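Local atomic coordinates of carbonic anhydrase (Coccomyxa sp. PA, PDB entry 3UCJ), a protein that probably catalyses the reversible hydration of carbon dioxide to hydrogencarbonate, with one zinc ion bound per subunit. Residues Ser28-Lys33 with Met60-Val65. Residues are numbered along the deposited sequence; the frame is centred on the assembly and turned at random.
Sequences STYFSK and MAPGEV. With PO4 (phosphate ion), chain E.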
ATOM      1  N   SER A  28     -10.521  20.093 -36.688  1.00 44.40           N
ATOM      2  CA  SER A  28      -9.709  21.163 -36.066  1.00 44.63           C
ATOM      3  C   SER A  28      -9.839  21.225 -34.522  1.00 42.68           C
ATOM      4  O   SER A  28      -8.956  21.791 -33.850  1.00 43.61           O
ATOM      5  CB  SER A  28     -10.114  22.560 -36.641  1.00 43.76           C
ATOM      6  OG  SER A  28     -11.420  22.908 -36.151  1.00 46.07           O
ATOM      7  N   THR A  29     -10.939  20.805 -33.942  1.00 40.61           N
ATOM      8  CA  THR A  29     -11.050  20.933 -32.465  1.00 40.18           C
ATOM      9  C   THR A  29     -10.738  19.605 -31.733  1.00 37.02           C
ATOM     10  O   THR A  29     -11.022  19.488 -30.561  1.00 36.88           O
ATOM     11  CB  THR A  29     -12.442  21.449 -31.918  1.00 41.50           C
ATOM     12  OG1 THR A  29     -13.470  20.477 -32.192  1.00 42.85           O
ATOM     13  CG2 THR A  29     -12.845  22.837 -32.459  1.00 45.63           C
ATOM     14  N   TYR A  30     -10.187  18.634 -32.464  1.00 36.99           N
ATOM     15  CA  TYR A  30      -9.882  17.260 -31.923  1.00 37.33           C
ATOM     16  C   TYR A  30      -9.142  17.369 -30.569  1.00 36.73           C
ATOM     17  O   TYR A  30      -9.556  16.714 -29.579  1.00 37.88           O
ATOM     18  CB  TYR A  30      -9.000  16.542 -32.908  1.00 37.46           C
ATOM     19  CG  TYR A  30      -8.865  15.058 -32.655  1.00 39.31           C
ATOM     20  CD1 TYR A  30      -9.907  14.175 -32.958  1.00 36.33           C
ATOM     21  CD2 TYR A  30      -7.652  14.538 -32.131  1.00 39.09           C
ATOM     22  CE1 TYR A  30      -9.760  12.790 -32.770  1.00 42.79           C
ATOM     23  CE2 TYR A  30      -7.480  13.139 -31.940  1.00 41.90           C
ATOM     24  CZ  TYR A  30      -8.528  12.283 -32.247  1.00 43.74           C
ATOM     25  OH  TYR A  30      -8.346  10.930 -32.065  1.00 46.11           O
ATOM     26  N   PHE A  31      -8.120  18.219 -30.518  1.00 34.94           N
ATOM     27  CA  PHE A  31      -7.363  18.443 -29.242  1.00 34.55           C
ATOM     28  C   PHE A  31      -7.889  19.687 -28.516  1.00 34.58           C
ATOM     29  O   PHE A  31      -8.091  19.713 -27.268  1.00 32.63           O
ATOM     30  CB  PHE A  31      -5.891  18.562 -29.532  1.00 33.39           C
ATOM     31  CG  PHE A  31      -5.305  17.343 -30.184  1.00 35.27           C
ATOM     32  CD1 PHE A  31      -5.268  16.107 -29.469  1.00 33.77           C
ATOM     33  CD2 PHE A  31      -4.800  17.394 -31.479  1.00 31.36           C
ATOM     34  CE1 PHE A  31      -4.766  14.972 -30.069  1.00 36.33           C
ATOM     35  CE2 PHE A  31      -4.252  16.249 -32.107  1.00 36.94           C
ATOM     36  CZ  PHE A  31      -4.212  15.026 -31.371  1.00 37.69           C
ATOM     37  N   SER A  32      -8.193  20.763 -29.284  1.00 33.68           N
ATOM     38  CA  SER A  32      -8.487  21.988 -28.585  1.00 32.98           C
ATOM     39  C   SER A  32      -9.670  21.846 -27.690  1.00 32.13           C
ATOM     40  O   SER A  32      -9.757  22.528 -26.643  1.00 31.32           O
ATOM     41  CB  SER A  32      -8.628  23.237 -29.556  1.00 34.89           C
ATOM     42  OG  SER A  32      -9.700  23.016 -30.524  1.00 34.20           O
ATOM     43  N   LYS A  33     -10.662  21.014 -28.054  1.00 34.63           N
ATOM     44  CA  LYS A  33     -11.820  21.016 -27.172  1.00 34.73           C
ATOM     45  C   LYS A  33     -11.541  20.383 -25.773  1.00 34.84           C
ATOM     46  O   LYS A  33     -12.338  20.571 -24.837  1.00 33.20           O
ATOM     47  CB  LYS A  33     -13.008  20.270 -27.773  1.00 35.89           C
ATOM     48  CG  LYS A  33     -12.664  18.858 -28.103  1.00 37.54           C
ATOM     49  CD  LYS A  33     -13.803  18.088 -28.719  1.00 44.66           C
ATOM     50  CE  LYS A  33     -13.201  16.897 -29.426  1.00 47.98           C
ATOM     51  NZ  LYS A  33     -14.314  16.192 -29.990  1.00 49.99           N
ATOM     52  N   MET A  60     -11.475   5.233 -29.560  1.00 43.33           N
ATOM     53  CA  MET A  60     -11.870   6.424 -28.793  1.00 42.69           C
ATOM     54  C   MET A  60     -10.897   7.541 -28.975  1.00 42.45           C
ATOM     55  O   MET A  60      -9.667   7.301 -29.187  1.00 42.47           O
ATOM     56  CB  MET A  60     -11.958   6.105 -27.329  1.00 41.39           C
ATOM     57  CG  MET A  60     -13.197   5.315 -27.076  1.00 42.12           C
ATOM     58  SD  MET A  60     -13.182   4.757 -25.379  1.00 43.85           S
ATOM     59  CE  MET A  60     -14.907   4.395 -25.098  1.00 43.07           C
ATOM     60  N   ALA A  61     -11.422   8.766 -28.917  1.00 39.49           N
ATOM     61  CA  ALA A  61     -10.573   9.921 -29.160  1.00 38.16           C
ATOM     62  C   ALA A  61     -10.152  10.444 -27.781  1.00 36.22           C
ATOM     63  O   ALA A  61     -10.744  10.046 -26.775  1.00 34.98           O
ATOM     64  CB  ALA A  61     -11.356  11.006 -29.963  1.00 37.21           C
ATOM     65  N   PRO A  62      -9.183  11.365 -27.722  1.00 36.79           N
ATOM     66  CA  PRO A  62      -8.887  11.910 -26.373  1.00 36.22           C
ATOM     67  C   PRO A  62     -10.093  12.467 -25.568  1.00 36.01           C
ATOM     68  O   PRO A  62     -10.976  13.166 -26.139  1.00 34.98           O
ATOM     69  CB  PRO A  62      -7.864  13.017 -26.676  1.00 34.51           C
ATOM     70  CG  PRO A  62      -7.125  12.516 -27.908  1.00 37.04           C
ATOM     71  CD  PRO A  62      -8.193  11.801 -28.730  1.00 36.79           C
ATOM     72  N   GLY A  63     -10.186  12.192 -24.272  1.00 31.63           N
ATOM     73  CA  GLY A  63     -11.314  12.761 -23.496  1.00 31.20           C
ATOM     74  C   GLY A  63     -12.499  11.814 -23.267  1.00 31.78           C
ATOM     75  O   GLY A  63     -13.470  12.172 -22.567  1.00 33.50           O
ATOM     76  N   GLU A  64     -12.426  10.592 -23.815  1.00 32.44           N
ATOM     77  CA  GLU A  64     -13.516   9.635 -23.649  1.00 33.22           C
ATOM     78  C   GLU A  64     -13.347   8.537 -22.595  1.00 31.77           C
ATOM     79  O   GLU A  64     -14.352   8.035 -22.061  1.00 31.69           O
ATOM     80  CB  GLU A  64     -13.756   8.929 -24.976  1.00 34.08           C
ATOM     81  CG  GLU A  64     -14.196   9.907 -26.087  1.00 40.00           C
ATOM     82  CD  GLU A  64     -14.738   9.104 -27.256  1.00 46.55           C
ATOM     83  OE1 GLU A  64     -14.222   9.236 -28.358  1.00 51.30           O
ATOM     84  OE2 GLU A  64     -15.661   8.277 -27.034  1.00 54.05           O
ATOM     85  N   VAL A  65     -12.125   8.112 -22.335  1.00 30.27           N
ATOM     86  CA  VAL A  65     -11.929   7.053 -21.378  1.00 26.88           C
ATOM     87  C   VAL A  65     -10.729   7.296 -20.465  1.00 26.38           C
ATOM     88  O   VAL A  65      -9.628   7.408 -20.916  1.00 28.06           O
ATOM     89  CB  VAL A  65     -11.894   5.674 -22.071  1.00 27.93           C
ATOM     90  CG1 VAL A  65     -10.781   5.605 -23.015  1.00 28.22           C
ATOM     91  CG2 VAL A  65     -11.790   4.563 -21.074  1.00 27.73           C
TER
HETATM   92  P   PO4 E 230     -17.872  16.266 -29.302  0.50 49.81           P
HETATM   93  O1  PO4 E 230     -17.201  16.520 -30.589  0.50 46.30           O
HETATM   94  O2  PO4 E 230     -18.108  17.563 -28.541  0.50 49.86           O
HETATM   95  O3  PO4 E 230     -19.200  15.556 -29.489  0.50 47.90           O
HETATM   96  O4  PO4 E 230     -16.970  15.405 -28.485  0.50 49.28           O
HETATM   97  O   HOH W   1     -10.862  14.285 -29.146  1.00 41.15           O
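The phenol end of Y30 lies across two neighbouring bumps, the methyl group of A61 and the CD corner of the P62 ring. Y30 OH is 3.5 Å from P62 CD and 3.7 Å from A61 CB. Behind it the ring spans the same two bumps: Y30 CE1 lies 3.7 Å from A61 CB, and Y30 CE2 3.6 Å from P62 CD. The Y30 side chain and the proline cross at about a right angle. CG of Y30 is anti to the backbone N (chi1 -167°), which carries the ring across to the 60-65 segment. P62 also meets a second aromatic, its CG reaching F31 CE1 at 4.0 Å, while Y30 CD2 stands over the centre of the F31 ring. Both bumps belong to a type II beta turn from A61 to E64, with P62 and G63 at its two central positions, leading into strand 65-70 of the alpha/beta fold; the facing segment follows helix 10-26. E64 closes back on the first residue of the turn: its OE1 takes the N-H of A61 in a nearly straight bond, 176° at the hydrogen, from above the carboxylate plane. With an alanine at Y30 the bumps of A61 and P62 would probably face a gap, and one face of F31 would lose the ring edge now standing over it. A water sits over the centre of one Y30 face and spans the two backbones, donating to Y30 O at 2.8 Å and P62 O at 3.2 Å. F31 also meets W19 edge-to-face and packs on G191 of the second subunit, whose Q56 touches P62. The extended K33 chain ends in NZ, which donates to two oxygens of a phosphate, probably from the crystallisation liquor.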